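Local coordinates for protein beta-n-acetylhexosaminidase (Streptococcus pneumoniae, PDB 4AZC) that probably hydrolyses terminal beta-linked N-acetylhexosamine residues from glycans, as a family 20 glycoside hydrolase with a TIM-barrel catalytic domain, at residues 58-63 against 163-168; 279-284 against 326-331. All blocks are in the same frame, centred on the assembly; numbering follows the deposited sequence.

Interaction 1: residues 58-63 against 163-168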
ATOM      1  N   MET A  58     -21.911   1.739  -7.068  1.00 18.29           N
ATOM      2  CA  MET A  58     -20.937   2.514  -7.821  1.00 18.57           C
ATOM      3  C   MET A  58     -21.589   3.682  -8.564  1.00 18.71           C
ATOM      4  O   MET A  58     -21.039   4.187  -9.556  1.00 19.29           O
ATOM      5  CB  MET A  58     -20.188   1.606  -8.796  1.00 18.44           C
ATOM      6  CG  MET A  58     -19.349   0.517  -8.128  1.00 18.76           C
ATOM      7  SD  MET A  58     -17.858   1.144  -7.304  1.00 21.78           S
ATOM      8  CE  MET A  58     -16.861   1.707  -8.674  1.00 18.55           C
ATOM      9  N   THR A  59     -22.756   4.110  -8.082  1.00 18.42           N
ATOM     10  CA  THR A  59     -23.434   5.295  -8.600  1.00 18.09           C
ATOM     11  C   THR A  59     -22.483   6.481  -8.470  1.00 18.10           C
ATOM     12  O   THR A  59     -21.894   6.683  -7.414  1.00 18.88           O
ATOM     13  CB  THR A  59     -24.744   5.587  -7.818  1.00 18.08           C
ATOM     14  OG1 THR A  59     -25.587   4.433  -7.853  1.00 17.75           O
ATOM     15  CG2 THR A  59     -25.495   6.787  -8.410  1.00 17.33           C
ATOM     16  N   ILE A  60     -22.312   7.249  -9.541  1.00 17.59           N
ATOM     17  CA  ILE A  60     -21.425   8.410  -9.486  1.00 17.28           C
ATOM     18  C   ILE A  60     -22.152   9.668  -9.913  1.00 18.01           C
ATOM     19  O   ILE A  60     -22.823   9.698 -10.960  1.00 17.86           O
ATOM     20  CB  ILE A  60     -20.152   8.255 -10.378  1.00 17.16           C
ATOM     21  CG1 ILE A  60     -19.250   7.105  -9.901  1.00 16.46           C
ATOM     22  CG2 ILE A  60     -19.371   9.568 -10.433  1.00 15.17           C
ATOM     23  CD1 ILE A  60     -18.785   7.208  -8.424  1.00 15.86           C
ATOM     24  N   THR A  61     -22.001  10.714  -9.109  1.00 17.85           N
ATOM     25  CA  THR A  61     -22.546  12.003  -9.470  1.00 18.23           C
ATOM     26  C   THR A  61     -21.429  13.007  -9.750  1.00 18.18           C
ATOM     27  O   THR A  61     -20.653  13.360  -8.864  1.00 17.95           O
ATOM     28  CB  THR A  61     -23.508  12.505  -8.389  1.00 18.53           C
ATOM     29  OG1 THR A  61     -24.135  11.368  -7.790  1.00 19.83           O
ATOM     30  CG2 THR A  61     -24.560  13.357  -9.001  1.00 18.21           C
ATOM     31  N   ALA A  62     -21.351  13.433 -11.005  1.00 18.63           N
ATOM     32  CA  ALA A  62     -20.344  14.373 -11.472  1.00 19.33           C
ATOM     33  C   ALA A  62     -20.805  15.034 -12.752  1.00 19.74           C
ATOM     34  O   ALA A  62     -21.570  14.451 -13.520  1.00 20.35           O
ATOM     35  CB  ALA A  62     -19.018  13.663 -11.714  1.00 19.02           C
ATOM     36  N   ASN A  63     -20.326  16.250 -12.982  1.00 20.52           N
ATOM     37  CA  ASN A  63     -20.559  16.941 -14.243  1.00 21.29           C
ATOM     38  C   ASN A  63     -22.032  17.309 -14.444  1.00 21.63           C
ATOM     39  O   ASN A  63     -22.491  17.502 -15.570  1.00 22.16           O
ATOM     40  CB  ASN A  63     -20.010  16.084 -15.397  1.00 21.44           C
ATOM     41  CG  ASN A  63     -18.500  15.906 -15.312  1.00 20.40           C
ATOM     42  OD1 ASN A  63     -17.780  16.863 -15.085  1.00 21.30           O
ATOM     43  ND2 ASN A  63     -18.025  14.687 -15.495  1.00 20.38           N
ATOM     44  N   ILE A 163     -12.995   8.442  -6.692  1.00 11.13           N
ATOM     45  CA  ILE A 163     -12.062   8.266  -5.586  1.00 11.45           C
ATOM     46  C   ILE A 163     -12.738   8.553  -4.244  1.00 11.59           C
ATOM     47  O   ILE A 163     -12.504   7.836  -3.267  1.00 11.64           O
ATOM     48  CB  ILE A 163     -10.752   9.072  -5.823  1.00 11.88           C
ATOM     49  CG1 ILE A 163      -9.899   8.334  -6.871  1.00 11.83           C
ATOM     50  CG2 ILE A 163      -9.981   9.293  -4.509  1.00 10.99           C
ATOM     51  CD1 ILE A 163      -8.777   9.157  -7.432  1.00 14.41           C
ATOM     52  N   GLY A 164     -13.596   9.575  -4.221  1.00 12.05           N
ATOM     53  CA  GLY A 164     -14.430   9.898  -3.054  1.00 12.42           C
ATOM     54  C   GLY A 164     -15.291   8.733  -2.577  1.00 13.26           C
ATOM     55  O   GLY A 164     -15.390   8.475  -1.365  1.00 12.95           O
ATOM     56  N   LYS A 165     -15.909   8.029  -3.522  1.00 13.46           N
ATOM     57  CA  LYS A 165     -16.716   6.848  -3.200  1.00 14.73           C
ATOM     58  C   LYS A 165     -15.889   5.741  -2.555  1.00 14.08           C
ATOM     59  O   LYS A 165     -16.325   5.154  -1.562  1.00 14.58           O
ATOM     60  CB  LYS A 165     -17.420   6.305  -4.446  1.00 15.60           C
ATOM     61  CG  LYS A 165     -18.764   6.932  -4.724  1.00 19.25           C
ATOM     62  CD  LYS A 165     -19.842   6.124  -4.033  1.00 24.05           C
ATOM     63  CE  LYS A 165     -21.142   6.162  -4.791  1.00 24.77           C
ATOM     64  NZ  LYS A 165     -21.782   4.825  -4.771  1.00 27.90           N
ATOM     65  N   TYR A 166     -14.698   5.469  -3.104  1.00 13.07           N
ATOM     66  CA  TYR A 166     -13.783   4.510  -2.481  1.00 12.10           C
ATOM     67  C   TYR A 166     -13.353   4.992  -1.094  1.00 11.67           C
ATOM     68  O   TYR A 166     -13.354   4.207  -0.143  1.00 11.49           O
ATOM     69  CB  TYR A 166     -12.551   4.234  -3.349  1.00 11.69           C
ATOM     70  CG  TYR A 166     -12.822   3.382  -4.579  1.00 11.88           C
ATOM     71  CD1 TYR A 166     -13.211   2.047  -4.459  1.00 11.40           C
ATOM     72  CD2 TYR A 166     -12.660   3.909  -5.863  1.00 11.78           C
ATOM     73  CE1 TYR A 166     -13.451   1.255  -5.594  1.00 13.01           C
ATOM     74  CE2 TYR A 166     -12.890   3.123  -7.011  1.00 12.88           C
ATOM     75  CZ  TYR A 166     -13.293   1.800  -6.864  1.00 11.74           C
ATOM     76  OH  TYR A 166     -13.530   1.019  -7.978  1.00 12.68           O
ATOM     77  N   MET A 167     -12.980   6.267  -0.994  1.00 10.65           N
ATOM     78  CA  MET A 167     -12.644   6.865   0.303  1.00 11.08           C
ATOM     79  C   MET A 167     -13.809   6.737   1.316  1.00 10.91           C
ATOM     80  O   MET A 167     -13.583   6.429   2.485  1.00 10.79           O
ATOM     81  CB  MET A 167     -12.233   8.336   0.148  1.00 11.04           C
ATOM     82  CG  MET A 167     -10.856   8.570  -0.465  1.00 10.14           C
ATOM     83  SD  MET A 167     -10.513  10.335  -0.520  1.00 12.17           S
ATOM     84  CE  MET A 167      -8.772  10.360  -1.013  1.00 10.88           C
ATOM     85  N   ASP A 168     -15.044   6.982   0.864  1.00 10.94           N
ATOM     86  CA  ASP A 168     -16.223   6.834   1.723  1.00 10.44           C
ATOM     87  C   ASP A 168     -16.291   5.440   2.324  1.00 10.13           C
ATOM     88  O   ASP A 168     -16.658   5.286   3.485  1.00  8.93           O
ATOM     89  CB  ASP A 168     -17.516   7.103   0.955  1.00 10.49           C
ATOM     90  CG  ASP A 168     -17.704   8.565   0.606  1.00 11.55           C
ATOM     91  OD1 ASP A 168     -17.111   9.440   1.274  1.00  9.40           O
ATOM     92  OD2 ASP A 168     -18.454   8.841  -0.359  1.00 12.17           O
TER
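Met58 sets its terminal methyl obliquely against the hydroxyl end of Tyr166, CE lying 3.5 Å from Tyr166 OH and 4.0 Å from Tyr166 CZ. The thioether follows behind, with Met58 SD 5.3 Å from the centroid of the Tyr166 ring and 37° off its normal, a Met-aromatic contact of oblique geometry. Bends at chi2 (-72°) and chi3 (-67°) fold the methionine chain back on itself and carry CE to the phenol. The hydroxyl of Tyr166 is bonded to the carbonyl of Phe53, which ties the rim of the ring to the loop ahead of Met58.

Lys165, the residue before Tyr166 on the helix, points toward the incoming chain. Its methylene CG meets the delta methyl of Ile60 (Ile60 CD1 to Lys165 CG, 3.7 Å), the two side chains running past each other in opposite senses. The rest of the lysine is bent at chi2, chi3 and chi4, which carries NZ past Thr59. Although Lys165 NZ comes within 3.2 Å of Thr59 O, the angle is too poor for a hydrogen bond; the ammonium instead donates to the backbone carbonyl of Asp57, just before the segment. The carboxylate OD1 of Asp57 is in turn hydrogen-bonded to Thr59 OG1.

Ile60 also touches Phe158 and Ala161 of helix 153-170, while Met58 packs on Leu162 of that helix and on Val72 and Ile76 of helix 69-83. The contact seats a beta-hairpin excursion, strands 60-62 and 65-67, against the outer helix 153-170 of a TIM-barrel catalytic domain.

Interaction 2: residues 279-284 against 326-331. With NGW ((2S,3aR,5R,6S,7R,7aR)-5-(hydroxymethyl)-2-methyl-2,3a,5,6,7,7a-hexahydro-1H-pyrano[3,2-d][1,3]thiazole-6,7-diol), chain E.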
ATOM      1  N   TRP A 279      14.272  -2.834  -2.073  1.00 10.45           N
ATOM      2  CA  TRP A 279      13.537  -4.005  -1.575  1.00 10.90           C
ATOM      3  C   TRP A 279      12.508  -4.584  -2.556  1.00 11.21           C
ATOM      4  O   TRP A 279      11.894  -5.610  -2.276  1.00 11.04           O
ATOM      5  CB  TRP A 279      12.861  -3.687  -0.227  1.00 11.11           C
ATOM      6  CG  TRP A 279      13.825  -3.263   0.874  1.00 10.47           C
ATOM      7  CD1 TRP A 279      15.050  -3.814   1.157  1.00 10.89           C
ATOM      8  CD2 TRP A 279      13.624  -2.214   1.844  1.00 10.48           C
ATOM      9  NE1 TRP A 279      15.624  -3.161   2.231  1.00 10.63           N
ATOM     10  CE2 TRP A 279      14.776  -2.175   2.664  1.00  8.91           C
ATOM     11  CE3 TRP A 279      12.590  -1.287   2.080  1.00  9.01           C
ATOM     12  CZ2 TRP A 279      14.918  -1.262   3.711  1.00 11.21           C
ATOM     13  CZ3 TRP A 279      12.728  -0.377   3.115  1.00 10.12           C
ATOM     14  CH2 TRP A 279      13.886  -0.370   3.924  1.00  9.64           C
ATOM     15  N   TYR A 280      12.335  -3.939  -3.709  1.00 11.15           N
ATOM     16  CA  TYR A 280      11.322  -4.351  -4.695  1.00 11.50           C
ATOM     17  C   TYR A 280      11.539  -5.718  -5.301  1.00 11.78           C
ATOM     18  O   TYR A 280      12.671  -6.089  -5.651  1.00 11.41           O
ATOM     19  CB  TYR A 280      11.279  -3.381  -5.884  1.00 11.28           C
ATOM     20  CG  TYR A 280      10.684  -2.032  -5.608  1.00 10.91           C
ATOM     21  CD1 TYR A 280      10.110  -1.729  -4.370  1.00 10.51           C
ATOM     22  CD2 TYR A 280      10.684  -1.053  -6.602  1.00  9.89           C
ATOM     23  CE1 TYR A 280       9.555  -0.468  -4.128  1.00 10.43           C
ATOM     24  CE2 TYR A 280      10.144   0.189  -6.375  1.00 11.27           C
ATOM     25  CZ  TYR A 280       9.581   0.480  -5.142  1.00 11.33           C
ATOM     26  OH  TYR A 280       9.041   1.724  -4.929  1.00 11.51           O
ATOM     27  N   TYR A 281      10.435  -6.443  -5.443  1.00 11.99           N
ATOM     28  CA  TYR A 281      10.367  -7.621  -6.300  1.00 12.21           C
ATOM     29  C   TYR A 281       9.219  -7.442  -7.286  1.00 12.62           C
ATOM     30  O   TYR A 281       8.081  -7.173  -6.888  1.00 12.16           O
ATOM     31  CB  TYR A 281      10.187  -8.907  -5.487  1.00 11.70           C
ATOM     32  CG  TYR A 281       9.990 -10.137  -6.347  1.00 12.52           C
ATOM     33  CD1 TYR A 281      10.898 -10.451  -7.366  1.00 11.88           C
ATOM     34  CD2 TYR A 281       8.895 -10.989  -6.150  1.00 13.84           C
ATOM     35  CE1 TYR A 281      10.726 -11.585  -8.170  1.00 14.84           C
ATOM     36  CE2 TYR A 281       8.707 -12.132  -6.960  1.00 13.82           C
ATOM     37  CZ  TYR A 281       9.629 -12.419  -7.960  1.00 14.47           C
ATOM     38  OH  TYR A 281       9.467 -13.536  -8.756  1.00 15.95           O
ATOM     39  N   ILE A 282       9.549  -7.562  -8.570  1.00 13.30           N
ATOM     40  CA  ILE A 282       8.591  -7.531  -9.665  1.00 14.03           C
ATOM     41  C   ILE A 282       8.358  -9.001 -10.028  1.00 14.94           C
ATOM     42  O   ILE A 282       9.316  -9.734 -10.292  1.00 14.65           O
ATOM     43  CB  ILE A 282       9.159  -6.745 -10.874  1.00 14.58           C
ATOM     44  CG1 ILE A 282       9.403  -5.268 -10.501  1.00 13.84           C
ATOM     45  CG2 ILE A 282       8.243  -6.868 -12.086  1.00 14.42           C
ATOM     46  CD1 ILE A 282      10.288  -4.489 -11.504  1.00 15.90           C
ATOM     47  N   LEU A 283       7.100  -9.446 -10.008  1.00 15.04           N
ATOM     48  CA  LEU A 283       6.806 -10.860 -10.280  1.00 16.03           C
ATOM     49  C   LEU A 283       7.441 -11.335 -11.593  1.00 16.75           C
ATOM     50  O   LEU A 283       7.313 -10.674 -12.629  1.00 16.62           O
ATOM     51  CB  LEU A 283       5.299 -11.118 -10.308  1.00 15.55           C
ATOM     52  CG  LEU A 283       4.483 -10.756  -9.067  1.00 14.80           C
ATOM     53  CD1 LEU A 283       3.077 -11.292  -9.248  1.00 15.40           C
ATOM     54  CD2 LEU A 283       5.105 -11.277  -7.776  1.00 11.95           C
ATOM     55  N   GLY A 284       8.150 -12.457 -11.528  1.00 17.96           N
ATOM     56  CA  GLY A 284       8.740 -13.070 -12.718  1.00 19.21           C
ATOM     57  C   GLY A 284      10.052 -12.476 -13.193  1.00 20.06           C
ATOM     58  O   GLY A 284      10.638 -12.993 -14.131  1.00 20.36           O
ATOM     59  N   LEU A 326       8.069  -2.892   2.163  1.00  9.59           N
ATOM     60  CA  LEU A 326       8.608  -3.753   1.124  1.00 10.22           C
ATOM     61  C   LEU A 326       7.510  -4.007   0.087  1.00 10.32           C
ATOM     62  O   LEU A 326       6.369  -4.259   0.443  1.00 10.59           O
ATOM     63  CB  LEU A 326       9.107  -5.063   1.737  1.00 10.84           C
ATOM     64  CG  LEU A 326       9.902  -5.992   0.803  1.00 12.21           C
ATOM     65  CD1 LEU A 326      11.077  -6.596   1.533  1.00 12.32           C
ATOM     66  CD2 LEU A 326       8.988  -7.070   0.222  1.00 13.85           C
ATOM     67  N   SER A 327       7.850  -3.935  -1.195  1.00 10.42           N
ATOM     68  CA  SER A 327       6.819  -3.881  -2.217  1.00  9.78           C
ATOM     69  C   SER A 327       6.914  -4.992  -3.247  1.00 10.22           C
ATOM     70  O   SER A 327       7.995  -5.274  -3.787  1.00  9.91           O
ATOM     71  CB  SER A 327       6.832  -2.510  -2.895  1.00  9.80           C
ATOM     72  OG  SER A 327       6.762  -1.465  -1.931  1.00  9.48           O
ATOM     73  N   ILE A 328       5.772  -5.621  -3.503  1.00 10.05           N
ATOM     74  CA  ILE A 328       5.649  -6.615  -4.561  1.00 10.26           C
ATOM     75  C   ILE A 328       4.893  -5.953  -5.713  1.00 10.61           C
ATOM     76  O   ILE A 328       3.787  -5.462  -5.522  1.00 11.16           O
ATOM     77  CB  ILE A 328       4.926  -7.916  -4.082  1.00 10.11           C
ATOM     78  CG1 ILE A 328       5.505  -8.413  -2.736  1.00  8.88           C
ATOM     79  CG2 ILE A 328       5.017  -9.016  -5.145  1.00  9.24           C
ATOM     80  CD1 ILE A 328       7.050  -8.685  -2.741  1.00  7.68           C
ATOM     81  N   TRP A 329       5.508  -5.910  -6.890  1.00 10.40           N
ATOM     82  CA  TRP A 329       4.892  -5.271  -8.048  1.00 11.09           C
ATOM     83  C   TRP A 329       4.590  -6.289  -9.124  1.00 11.19           C
ATOM     84  O   TRP A 329       5.281  -7.312  -9.236  1.00 11.82           O
ATOM     85  CB  TRP A 329       5.798  -4.178  -8.622  1.00 10.63           C
ATOM     86  CG  TRP A 329       6.121  -3.097  -7.643  1.00 10.75           C
ATOM     87  CD1 TRP A 329       7.290  -2.951  -6.927  1.00  9.48           C
ATOM     88  CD2 TRP A 329       5.270  -2.008  -7.253  1.00 11.75           C
ATOM     89  NE1 TRP A 329       7.208  -1.832  -6.120  1.00 10.48           N
ATOM     90  CE2 TRP A 329       5.981  -1.240  -6.298  1.00 10.63           C
ATOM     91  CE3 TRP A 329       3.971  -1.610  -7.609  1.00 12.28           C
ATOM     92  CZ2 TRP A 329       5.445  -0.096  -5.708  1.00 11.26           C
ATOM     93  CZ3 TRP A 329       3.434  -0.463  -7.011  1.00 12.86           C
ATOM     94  CH2 TRP A 329       4.176   0.276  -6.069  1.00 12.64           C
ATOM     95  N   ALA A 330       3.581  -6.000  -9.936  1.00 11.42           N
ATOM     96  CA  ALA A 330       3.198  -6.918 -11.011  1.00 11.82           C
ATOM     97  C   ALA A 330       3.226  -6.288 -12.411  1.00 12.05           C
ATOM     98  O   ALA A 330       2.282  -6.462 -13.195  1.00 12.39           O
ATOM     99  CB  ALA A 330       1.828  -7.560 -10.697  1.00 11.68           C
ATOM    100  N   ASP A 331       4.324  -5.586 -12.727  1.00 12.42           N
ATOM    101  CA  ASP A 331       4.523  -4.883 -14.026  1.00 13.67           C
ATOM    102  C   ASP A 331       4.113  -5.715 -15.241  1.00 14.08           C
ATOM    103  O   ASP A 331       3.516  -5.193 -16.191  1.00 14.34           O
ATOM    104  CB  ASP A 331       5.984  -4.417 -14.197  1.00 13.59           C
ATOM    105  CG  ASP A 331       6.407  -3.382 -13.150  1.00 14.77           C
ATOM    106  OD1 ASP A 331       5.914  -3.446 -11.998  1.00 12.59           O
ATOM    107  OD2 ASP A 331       7.246  -2.509 -13.474  1.00 16.30           O
TER
HETATM  108  O4  NGW E2042       5.514  -1.356 -10.553  1.00  9.54           O
HETATM  109  C4  NGW E2042       6.377  -0.223 -10.622  1.00 10.16           C
HETATM  110  C3  NGW E2042       5.624   0.970 -10.057  1.00 11.15           C
HETATM  111  C5  NGW E2042       7.640  -0.468  -9.811  1.00 10.80           C
HETATM  112  O3  NGW E2042       4.406   1.161 -10.804  1.00 11.00           O
HETATM  113  C2  NGW E2042       6.522   2.240 -10.059  1.00 10.46           C
HETATM  114  N2  NGW E2042       5.927   3.338  -9.262  1.00  9.95           N
HETATM  115  C1  NGW E2042       7.913   1.970  -9.425  1.00 10.85           C
HETATM  116  C7  NGW E2042       5.911   2.916  -7.843  1.00 11.86           C
HETATM  117  C8  NGW E2042       5.700   4.118  -6.912  1.00 10.36           C
HETATM  118  S1  NGW E2042       7.534   2.121  -7.631  1.00 11.55           S
HETATM  119  O5  NGW E2042       8.538   0.676  -9.811  1.00 10.99           O
HETATM  120  C6  NGW E2042       8.467  -1.636 -10.379  1.00 11.08           C
HETATM  121  O6  NGW E2042       8.835  -1.365 -11.730  1.00 11.03           O
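Tyr281 and Trp329 share the central bond of a parallel ladder, Trp329 N donating to Tyr281 O at 2.9 Å in the carbonyl plane. On either side of it along the ladder, Tyr281 N gives its hydrogen to Ser327 O (3.2 Å) and Leu283 N to Trp329 O (2.9 Å), so the N-H and C=O of both Tyr281 and Trp329 are satisfied across the strands. The Tyr281 hydroxyl accepts from Gly284 N and bonds to Glu341, while Ala330 N is taken up by Asp16.

Where Trp329 meets Tyr280, the indole edge points at the phenol face: NE1 stands 3.2 Å above the centre of the ring, with the planes at 74°, a T-shaped pair. With CG anti to its carbonyl carbon (chi1 -59°), Trp329 turns a face to the bound thiazolidine-fused sugar NGW, whose C5 sits over that face, offset toward the rim. Asp331 then grips two sugar hydroxyls, OD1 accepting from O4 and OD2 from O6 of the ligand, each at 2.6 Å. Ile282 CD1 flanks the same hydroxymethyl arm. Trp329, Tyr280 and Asp331 line one side of the sugar pocket at the C-terminal ends of the TIM-barrel strands, where Asp182 and Arg19 also bond the ligand.

Both contacts fall within the family 20 catalytic domain, one in its outer helix layer and one in its inner sheet. Interaction 1 closes before interaction 2 opens along the chain, and they lie on opposite sides of the chain's centre, with contact centres about 30 Å apart and nearest atoms about 16 Å apart. In interaction 1 an added hairpin meets helix 153-170; in interaction 2, strands 281-282 and 321-329, joined through crossover helix 294-303, run on into the ligand pocket. Helix 153-170 leads into strand 176-180, which shares the parallel sheet with strand 321-329. Hairpin-bearing periphery and ligand pocket are thus separate parts of one barrel.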